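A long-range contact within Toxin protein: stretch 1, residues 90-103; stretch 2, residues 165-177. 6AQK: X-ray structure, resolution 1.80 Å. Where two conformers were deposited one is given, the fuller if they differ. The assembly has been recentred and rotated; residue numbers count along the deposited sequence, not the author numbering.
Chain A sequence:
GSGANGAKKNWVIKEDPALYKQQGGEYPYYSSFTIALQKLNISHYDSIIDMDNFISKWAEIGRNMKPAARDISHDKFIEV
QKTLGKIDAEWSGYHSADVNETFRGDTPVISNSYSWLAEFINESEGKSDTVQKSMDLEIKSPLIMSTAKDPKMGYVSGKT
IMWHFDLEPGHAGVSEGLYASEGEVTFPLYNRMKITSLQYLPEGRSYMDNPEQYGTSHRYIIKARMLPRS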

ATOM      1  N   GLU A  90       7.854  17.526   0.029  1.00 31.45           N
ATOM      2  CA  GLU A  90       8.531  17.324  -1.231  1.00 29.29           C
ATOM      3  C   GLU A  90       7.654  16.850  -2.317  1.00 28.79           C
ATOM      4  O   GLU A  90       8.097  16.784  -3.494  1.00 31.55           O
ATOM      5  CB  GLU A  90       9.683  16.333  -1.043  1.00 29.16           C
ATOM      6  CG  GLU A  90      10.763  16.850  -0.084  1.00 32.38           C
ATOM      7  CD  GLU A  90      11.880  15.909   0.171  1.00 33.59           C
ATOM      8  OE1 GLU A  90      11.843  14.770  -0.335  1.00 32.64           O
ATOM      9  OE2 GLU A  90      12.855  16.312   0.860  1.00 34.64           O
ATOM     10  N   TRP A  91       6.454  16.399  -1.976  1.00 32.82           N
ATOM     11  CA  TRP A  91       5.724  15.494  -2.909  1.00 33.24           C
ATOM     12  C   TRP A  91       5.489  16.119  -4.301  1.00 35.53           C
ATOM     13  O   TRP A  91       5.681  15.450  -5.391  1.00 30.51           O
ATOM     14  CB  TRP A  91       4.364  14.983  -2.322  1.00 35.51           C
ATOM     15  CG  TRP A  91       3.890  13.729  -3.035  1.00 32.47           C
ATOM     16  CD1 TRP A  91       3.072  13.661  -4.104  1.00 35.32           C
ATOM     17  CD2 TRP A  91       4.258  12.367  -2.727  1.00 31.48           C
ATOM     18  NE1 TRP A  91       2.934  12.361  -4.513  1.00 32.82           N
ATOM     19  CE2 TRP A  91       3.619  11.550  -3.642  1.00 29.85           C
ATOM     20  CE3 TRP A  91       5.064  11.770  -1.734  1.00 33.03           C
ATOM     21  CZ2 TRP A  91       3.813  10.173  -3.679  1.00 28.61           C
ATOM     22  CZ3 TRP A  91       5.216  10.380  -1.743  1.00 32.42           C
ATOM     23  CH2 TRP A  91       4.571   9.601  -2.716  1.00 28.57           C
ATOM     24  N   SER A  92       5.067  17.378  -4.301  1.00 35.62           N
ATOM     25  CA  SER A  92       4.737  18.035  -5.590  1.00 36.24           C
ATOM     26  C   SER A  92       5.963  18.143  -6.499  1.00 36.50           C
ATOM     27  O   SER A  92       5.796  18.196  -7.683  1.00 37.34           O
ATOM     28  CB  SER A  92       3.998  19.363  -5.381  1.00 41.36           C
ATOM     29  OG  SER A  92       4.960  20.342  -5.109  1.00 48.26           O
ATOM     30  N   GLY A  93       7.189  18.127  -5.938  1.00 30.88           N
ATOM     31  CA  GLY A  93       8.437  18.221  -6.689  1.00 33.74           C
ATOM     32  C   GLY A  93       8.902  16.865  -7.236  1.00 39.92           C
ATOM     33  O   GLY A  93       9.832  16.833  -7.990  1.00 36.38           O
ATOM     34  N   TYR A  94       8.260  15.733  -6.858  1.00 36.21           N
ATOM     35  CA  TYR A  94       8.620  14.419  -7.386  1.00 32.80           C
ATOM     36  C   TYR A  94       8.082  14.204  -8.778  1.00 35.14           C
ATOM     37  O   TYR A  94       7.071  14.776  -9.120  1.00 35.66           O
ATOM     38  CB  TYR A  94       8.073  13.339  -6.423  1.00 33.01           C
ATOM     39  CG  TYR A  94       8.687  13.301  -5.048  1.00 30.51           C
ATOM     40  CD1 TYR A  94       9.896  13.915  -4.737  1.00 32.28           C
ATOM     41  CD2 TYR A  94       8.049  12.539  -4.023  1.00 34.84           C
ATOM     42  CE1 TYR A  94      10.461  13.808  -3.452  1.00 33.06           C
ATOM     43  CE2 TYR A  94       8.612  12.408  -2.772  1.00 31.94           C
ATOM     44  CZ  TYR A  94       9.808  13.042  -2.477  1.00 33.29           C
ATOM     45  OH  TYR A  94      10.291  12.886  -1.194  1.00 31.68           O
ATOM     46  N   HIS A  95       8.710  13.336  -9.567  1.00 34.46           N
ATOM     47  CA  HIS A  95       8.356  13.143 -10.950  0.50 35.71           C
ATOM     48  C   HIS A  95       7.027  12.372 -10.980  1.00 37.29           C
ATOM     49  O   HIS A  95       6.978  11.242 -10.477  1.00 35.91           O
ATOM     50  CB  HIS A  95       9.443  12.303 -11.654  0.50 35.80           C
ATOM     51  CG  HIS A  95      10.790  12.970 -11.796  0.50 38.50           C
ATOM     52  ND1 HIS A  95      11.783  12.855 -10.844  0.50 41.75           N
ATOM     53  CD2 HIS A  95      11.346  13.661 -12.828  0.50 40.01           C
ATOM     54  CE1 HIS A  95      12.875  13.470 -11.264  0.50 39.86           C
ATOM     55  NE2 HIS A  95      12.639  13.964 -12.465  0.50 37.12           N
ATOM     56  N   SER A  96       5.988  12.928 -11.585  1.00 34.17           N
ATOM     57  CA  SER A  96       4.691  12.247 -11.600  1.00 33.78           C
ATOM     58  C   SER A  96       4.794  11.122 -12.561  1.00 32.30           C
ATOM     59  O   SER A  96       5.460  11.238 -13.596  1.00 38.64           O
ATOM     60  CB  SER A  96       3.581  13.171 -12.045  1.00 38.22           C
ATOM     61  OG  SER A  96       3.315  14.113 -11.031  1.00 37.99           O
ATOM     62  N   ALA A  97       4.169  10.001 -12.241  1.00 32.31           N
ATOM     63  CA  ALA A  97       4.173   8.887 -13.193  1.00 34.58           C
ATOM     64  C   ALA A  97       3.157   9.230 -14.254  1.00 36.77           C
ATOM     65  O   ALA A  97       2.160   9.814 -13.924  1.00 34.92           O
ATOM     66  CB  ALA A  97       3.799   7.585 -12.497  1.00 39.36           C
ATOM     67  N   ASP A  98       3.400   8.815 -15.499  1.00 37.71           N
ATOM     68  CA  ASP A  98       2.485   9.144 -16.608  1.00 48.19           C
ATOM     69  C   ASP A  98       1.844   7.894 -17.245  1.00 43.13           C
ATOM     70  O   ASP A  98       1.469   7.912 -18.404  1.00 47.14           O
ATOM     71  CB  ASP A  98       3.233   9.946 -17.701  1.00 53.57           C
ATOM     72  CG  ASP A  98       4.479   9.215 -18.234  1.00 64.55           C
ATOM     73  OD1 ASP A  98       4.755   8.048 -17.839  1.00 70.42           O
ATOM     74  OD2 ASP A  98       5.213   9.826 -19.039  1.00 72.71           O
ATOM     75  N   VAL A  99       1.774   6.800 -16.503  1.00 39.38           N
ATOM     76  CA  VAL A  99       1.052   5.611 -16.965  1.00 38.68           C
ATOM     77  C   VAL A  99      -0.410   5.770 -16.580  1.00 36.35           C
ATOM     78  O   VAL A  99      -0.727   6.526 -15.690  1.00 39.32           O
ATOM     79  CB  VAL A  99       1.699   4.301 -16.409  1.00 38.09           C
ATOM     80  CG1 VAL A  99       3.041   4.083 -17.071  1.00 41.52           C
ATOM     81  CG2 VAL A  99       1.848   4.362 -14.882  1.00 38.44           C
ATOM     82  N   ASN A 100      -1.281   5.034 -17.253  1.00 36.74           N
ATOM     83  CA  ASN A 100      -2.732   5.001 -17.029  1.00 43.61           C
ATOM     84  C   ASN A 100      -3.173   4.070 -15.910  1.00 32.75           C
ATOM     85  O   ASN A 100      -4.274   4.198 -15.416  1.00 33.36           O
ATOM     86  CB  ASN A 100      -3.497   4.493 -18.278  1.00 46.17           C
ATOM     87  CG  ASN A 100      -3.446   5.466 -19.424  1.00 57.59           C
ATOM     88  OD1 ASN A 100      -3.376   6.703 -19.216  1.00 51.40           O
ATOM     89  ND2 ASN A 100      -3.460   4.920 -20.656  1.00 52.23           N
ATOM     90  N   GLU A 101      -2.305   3.157 -15.536  1.00 33.98           N
ATOM     91  CA  GLU A 101      -2.683   2.047 -14.639  1.00 33.90           C
ATOM     92  C   GLU A 101      -1.413   1.459 -14.008  1.00 30.45           C
ATOM     93  O   GLU A 101      -0.337   1.418 -14.623  1.00 31.59           O
ATOM     94  CB  GLU A 101      -3.508   0.957 -15.350  1.00 37.60           C
ATOM     95  CG  GLU A 101      -2.808   0.351 -16.535  1.00 44.99           C
ATOM     96  CD  GLU A 101      -3.593  -0.709 -17.316  1.00 44.80           C
ATOM     97  OE1 GLU A 101      -2.905  -1.307 -18.192  1.00 53.49           O
ATOM     98  OE2 GLU A 101      -4.808  -0.947 -17.087  1.00 42.98           O
ATOM     99  N   THR A 102      -1.583   1.010 -12.779  1.00 28.60           N
ATOM    100  CA  THR A 102      -0.527   0.304 -12.046  1.00 29.52           C
ATOM    101  C   THR A 102      -1.175  -0.857 -11.264  1.00 26.31           C
ATOM    102  O   THR A 102      -2.405  -1.049 -11.294  1.00 28.57           O
ATOM    103  CB  THR A 102       0.229   1.179 -11.097  1.00 30.02           C
ATOM    104  OG1 THR A 102      -0.649   1.631 -10.047  1.00 29.91           O
ATOM    105  CG2 THR A 102       0.855   2.268 -11.801  1.00 31.34           C
ATOM    106  N   PHE A 103      -0.320  -1.714 -10.696  1.00 25.37           N
ATOM    107  CA  PHE A 103      -0.691  -2.935 -10.127  1.00 28.04           C
ATOM    108  C   PHE A 103       0.072  -3.140  -8.876  1.00 28.10           C
ATOM    109  O   PHE A 103       1.228  -2.722  -8.760  1.00 30.13           O
ATOM    110  CB  PHE A 103      -0.425  -4.160 -11.077  1.00 29.58           C
ATOM    111  CG  PHE A 103      -1.044  -3.977 -12.416  1.00 29.00           C
ATOM    112  CD1 PHE A 103      -0.333  -3.345 -13.420  1.00 33.32           C
ATOM    113  CD2 PHE A 103      -2.307  -4.450 -12.668  1.00 28.69           C
ATOM    114  CE1 PHE A 103      -0.943  -3.065 -14.637  1.00 33.23           C
ATOM    115  CE2 PHE A 103      -2.912  -4.223 -13.914  1.00 35.01           C
ATOM    116  CZ  PHE A 103      -2.213  -3.522 -14.894  1.00 33.04           C
ATOM    117  N   PHE A 165      -5.098  -0.651 -10.429  1.00 31.53           N
ATOM    118  CA  PHE A 165      -5.323   0.781 -10.275  1.00 29.91           C
ATOM    119  C   PHE A 165      -5.492   1.463 -11.610  1.00 32.56           C
ATOM    120  O   PHE A 165      -4.678   1.318 -12.511  1.00 32.24           O
ATOM    121  CB  PHE A 165      -4.168   1.388  -9.554  1.00 28.83           C
ATOM    122  CG  PHE A 165      -4.106   0.971  -8.100  1.00 28.54           C
ATOM    123  CD1 PHE A 165      -5.147   1.259  -7.222  1.00 30.81           C
ATOM    124  CD2 PHE A 165      -3.002   0.312  -7.615  1.00 26.91           C
ATOM    125  CE1 PHE A 165      -5.113   0.832  -5.904  1.00 28.22           C
ATOM    126  CE2 PHE A 165      -2.984  -0.128  -6.331  1.00 25.41           C
ATOM    127  CZ  PHE A 165      -3.981   0.158  -5.475  1.00 28.27           C
ATOM    128  N   ASP A 166      -6.608   2.160 -11.712  1.00 33.75           N
ATOM    129  CA  ASP A 166      -6.850   3.146 -12.780  1.00 32.21           C
ATOM    130  C   ASP A 166      -6.419   4.524 -12.274  1.00 32.02           C
ATOM    131  O   ASP A 166      -6.975   5.040 -11.308  1.00 35.31           O
ATOM    132  CB  ASP A 166      -8.350   3.090 -13.129  1.00 39.60           C
ATOM    133  CG  ASP A 166      -8.768   4.111 -14.154  1.00 54.50           C
ATOM    134  OD1 ASP A 166      -7.898   4.673 -14.844  1.00 62.98           O
ATOM    135  OD2 ASP A 166     -10.001   4.333 -14.282  1.00 61.46           O
ATOM    136  N   LEU A 167      -5.433   5.106 -12.942  1.00 32.13           N
ATOM    137  CA  LEU A 167      -4.897   6.403 -12.494  1.00 32.88           C
ATOM    138  C   LEU A 167      -5.684   7.547 -13.132  1.00 35.77           C
ATOM    139  O   LEU A 167      -5.602   7.720 -14.286  1.00 39.60           O
ATOM    140  CB  LEU A 167      -3.431   6.487 -12.815  1.00 31.66           C
ATOM    141  CG  LEU A 167      -2.503   5.911 -11.762  1.00 37.87           C
ATOM    142  CD1 LEU A 167      -2.933   4.605 -11.145  1.00 38.05           C
ATOM    143  CD2 LEU A 167      -1.076   5.856 -12.289  1.00 37.37           C
ATOM    144  N   GLU A 168      -6.396   8.346 -12.352  1.00 35.28           N
ATOM    145  CA  GLU A 168      -7.186   9.475 -12.947  1.00 36.61           C
ATOM    146  C   GLU A 168      -6.190  10.631 -13.160  1.00 38.75           C
ATOM    147  O   GLU A 168      -5.251  10.778 -12.373  1.00 34.12           O
ATOM    148  CB  GLU A 168      -8.263   9.947 -12.014  1.00 40.42           C
ATOM    149  CG  GLU A 168      -9.434   8.970 -11.869  1.00 46.99           C
ATOM    150  CD  GLU A 168     -10.598   9.562 -11.056  1.00 50.25           C
ATOM    151  OE1 GLU A 168     -10.497  10.668 -10.435  1.00 54.03           O
ATOM    152  OE2 GLU A 168     -11.643   8.887 -11.027  1.00 60.62           O
ATOM    153  N   PRO A 169      -6.414  11.484 -14.184  1.00 38.51           N
ATOM    154  CA  PRO A 169      -5.559  12.675 -14.348  1.00 38.40           C
ATOM    155  C   PRO A 169      -5.442  13.485 -13.047  1.00 32.50           C
ATOM    156  O   PRO A 169      -6.423  13.697 -12.378  1.00 35.96           O
ATOM    157  CB  PRO A 169      -6.316  13.463 -15.458  1.00 41.36           C
ATOM    158  CG  PRO A 169      -6.906  12.369 -16.287  1.00 44.18           C
ATOM    159  CD  PRO A 169      -7.462  11.406 -15.240  1.00 40.07           C
ATOM    160  N   GLY A 170      -4.250  13.911 -12.692  1.00 33.75           N
ATOM    161  CA  GLY A 170      -4.053  14.654 -11.423  1.00 35.79           C
ATOM    162  C   GLY A 170      -3.803  13.732 -10.221  1.00 31.84           C
ATOM    163  O   GLY A 170      -3.722  14.196  -9.087  1.00 32.51           O
ATOM    164  N   HIS A 171      -3.697  12.418 -10.478  1.00 29.95           N
ATOM    165  CA  HIS A 171      -3.382  11.447  -9.371  1.00 32.38           C
ATOM    166  C   HIS A 171      -2.046  11.745  -8.767  1.00 29.93           C
ATOM    167  O   HIS A 171      -1.226  12.487  -9.336  1.00 32.18           O
ATOM    168  CB  HIS A 171      -3.374  10.032  -9.888  1.00 30.40           C
ATOM    169  CG  HIS A 171      -2.309   9.778 -10.873  1.00 28.08           C
ATOM    170  ND1 HIS A 171      -0.994   9.536 -10.507  1.00 28.60           N
ATOM    171  CD2 HIS A 171      -2.324   9.851 -12.224  1.00 33.72           C
ATOM    172  CE1 HIS A 171      -0.263   9.451 -11.603  1.00 34.68           C
ATOM    173  NE2 HIS A 171      -1.053   9.631 -12.664  1.00 30.74           N
ATOM    174  N   ALA A 172      -1.778  11.137  -7.623  1.00 33.60           N
ATOM    175  CA  ALA A 172      -0.607  11.449  -6.810  1.00 31.62           C
ATOM    176  C   ALA A 172       0.545  10.443  -6.952  1.00 28.51           C
ATOM    177  O   ALA A 172       1.478  10.491  -6.195  1.00 32.62           O
ATOM    178  CB  ALA A 172      -1.049  11.543  -5.332  1.00 36.87           C
ATOM    179  N   GLY A 173       0.519   9.576  -7.958  1.00 29.58           N
ATOM    180  CA  GLY A 173       1.546   8.546  -8.115  1.00 31.16           C
ATOM    181  C   GLY A 173       2.815   9.160  -8.681  1.00 32.02           C
ATOM    182  O   GLY A 173       2.778   9.899  -9.664  1.00 33.78           O
ATOM    183  N   VAL A 174       3.950   8.802  -8.099  1.00 27.06           N
ATOM    184  CA  VAL A 174       5.191   9.292  -8.580  1.00 29.75           C
ATOM    185  C   VAL A 174       6.171   8.204  -8.963  1.00 32.50           C
ATOM    186  O   VAL A 174       6.236   7.107  -8.338  1.00 33.29           O
ATOM    187  CB  VAL A 174       5.808  10.161  -7.509  1.00 31.35           C
ATOM    188  CG1 VAL A 174       4.910  11.329  -7.179  1.00 32.14           C
ATOM    189  CG2 VAL A 174       6.174   9.415  -6.243  1.00 31.14           C
ATOM    190  N   SER A 175       6.937   8.504  -9.996  1.00 33.91           N
ATOM    191  CA  SER A 175       8.029   7.672 -10.413  1.00 34.37           C
ATOM    192  C   SER A 175       9.255   8.196  -9.780  1.00 36.77           C
ATOM    193  O   SER A 175      10.032   8.918 -10.393  1.00 37.97           O
ATOM    194  CB  SER A 175       8.084   7.637 -11.940  1.00 40.84           C
ATOM    195  OG  SER A 175       9.153   6.840 -12.344  1.00 51.39           O
ATOM    196  N   GLU A 176       9.424   7.907  -8.503  1.00 38.50           N
ATOM    197  CA  GLU A 176      10.476   8.509  -7.726  1.00 40.11           C
ATOM    198  C   GLU A 176      10.981   7.549  -6.649  1.00 41.51           C
ATOM    199  O   GLU A 176      10.209   6.853  -6.084  1.00 44.75           O
ATOM    200  CB  GLU A 176       9.899   9.784  -7.085  1.00 39.51           C
ATOM    201  CG  GLU A 176      10.913  10.761  -6.592  1.00 42.13           C
ATOM    202  CD  GLU A 176      11.662  11.467  -7.700  1.00 45.10           C
ATOM    203  OE1 GLU A 176      12.847  11.251  -7.745  1.00 46.87           O
ATOM    204  OE2 GLU A 176      11.106  12.202  -8.542  1.00 44.47           O
ATOM    205  N   GLY A 177      12.277   7.539  -6.375  1.00 40.86           N
ATOM    206  CA  GLY A 177      12.829   6.696  -5.309  1.00 45.81           C
ATOM    207  C   GLY A 177      13.545   5.435  -5.778  1.00 41.83           C
ATOM    208  O   GLY A 177      13.930   5.291  -6.912  1.00 39.30           O
TER
HETATM  209  O   HOH W   1       1.546  12.357  -9.600  1.00 34.81           O
HETATM  210  O   HOH W   2      -0.941   9.224 -15.440  1.00 41.62           O

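One carboxylate oxygen accepts two hydrogen bonds from a single residue: Glu-176 OE2 accepts from the backbone N of His-95 at 2.8 Å and from His-95 ND1 at only 2.5 Å. The second bond is very short, and it reaches the imidazole at its edge, near the ring plane, where the nitrogen's hydrogen lies. With its CA-to-CB bond directed toward the first stretch, and with chi1 t and chi2 p, Glu-176 folds over Tyr-94. Its CG sits 4.1 Å from the centroid of the Tyr-94 ring, 27° off the ring normal, so a methylene packs on the aromatic face while the carboxylate beyond it caters to polar atoms. A single long side chain thus serves two neighbouring residues by two kinds of chemistry.

Next to this clasp the backbones bridge at Ser-96 and Val-174. Ser-175 N donates to His-95 O at 2.8 Å, and Ala-97 N donates to Gly-173 O at 2.9 Å in a nearly straight bond of 176°. These two bonds flank the pair, whose CA atoms come close while the side chain of Ser-96 points away overall. Val-174, whose CA-to-CB bond runs sideways, makes apolar contacts with two aromatic residues: its CG2 lies 3.6 Å from Trp-91 CZ2, and its CG1 lies 3.8 Å from Tyr-94 CB. Trp-91 adds a polar anchor to this apolar cluster, since its NE1 donates to Ala-172 O at 2.9 Å, the carbonyl meeting the indole at its edge.

A second backbone connection forms where strand 101-103 runs antiparallel to strand 165-167, with an angle of 151° between their directions. Thr-102 and Phe-165 are the hydrogen-bonded pair: Phe-165 N donates to Thr-102 O at 2.9 Å, and Thr-102 N returns a bond to Phe-165 O at 3.1 Å. Leu-167 N extends the ladder to Asn-100 O at 2.9 Å. Between these rungs, Glu-101 and Asp-166 form the non-hydrogen-bonded pair; Glu-101 CA approaches Phe-165 O at 3.0 Å in a CA-H...O contact, whereas the buried Glu-101 N has no partner in the model. Alternation sends Thr-102 and Phe-165 to one face, where Thr-102 OG1 lies 3.6 Å from Phe-165 CB, and Glu-101 and Asp-166 to the other.

Between the two bridged regions, the second stretch makes a type II turn from Glu-168 to His-171, closed by His-171 N donating to Glu-168 O at 2.9 Å. Gly-170 has phi 87°, and a CB there would jam against the preceding carbonyl oxygen, so these backbone angles by themselves call for glycine. The His-171 ring returns to the first stretch, with Ala-97 O 3.4 Å from its CE1. Its ND1 is occupied within its own stretch, accepting from Gly-173 N at 3.0 Å, while a water links its NE2 to Val-99 O. Another water joins Ser-96 OG to the carbonyls of His-171 and Gly-173. Closer to the strands, Val-99 CG2 meets Leu-167 CD2 at 4.2 Å, adding an apolar contact beside the ladder.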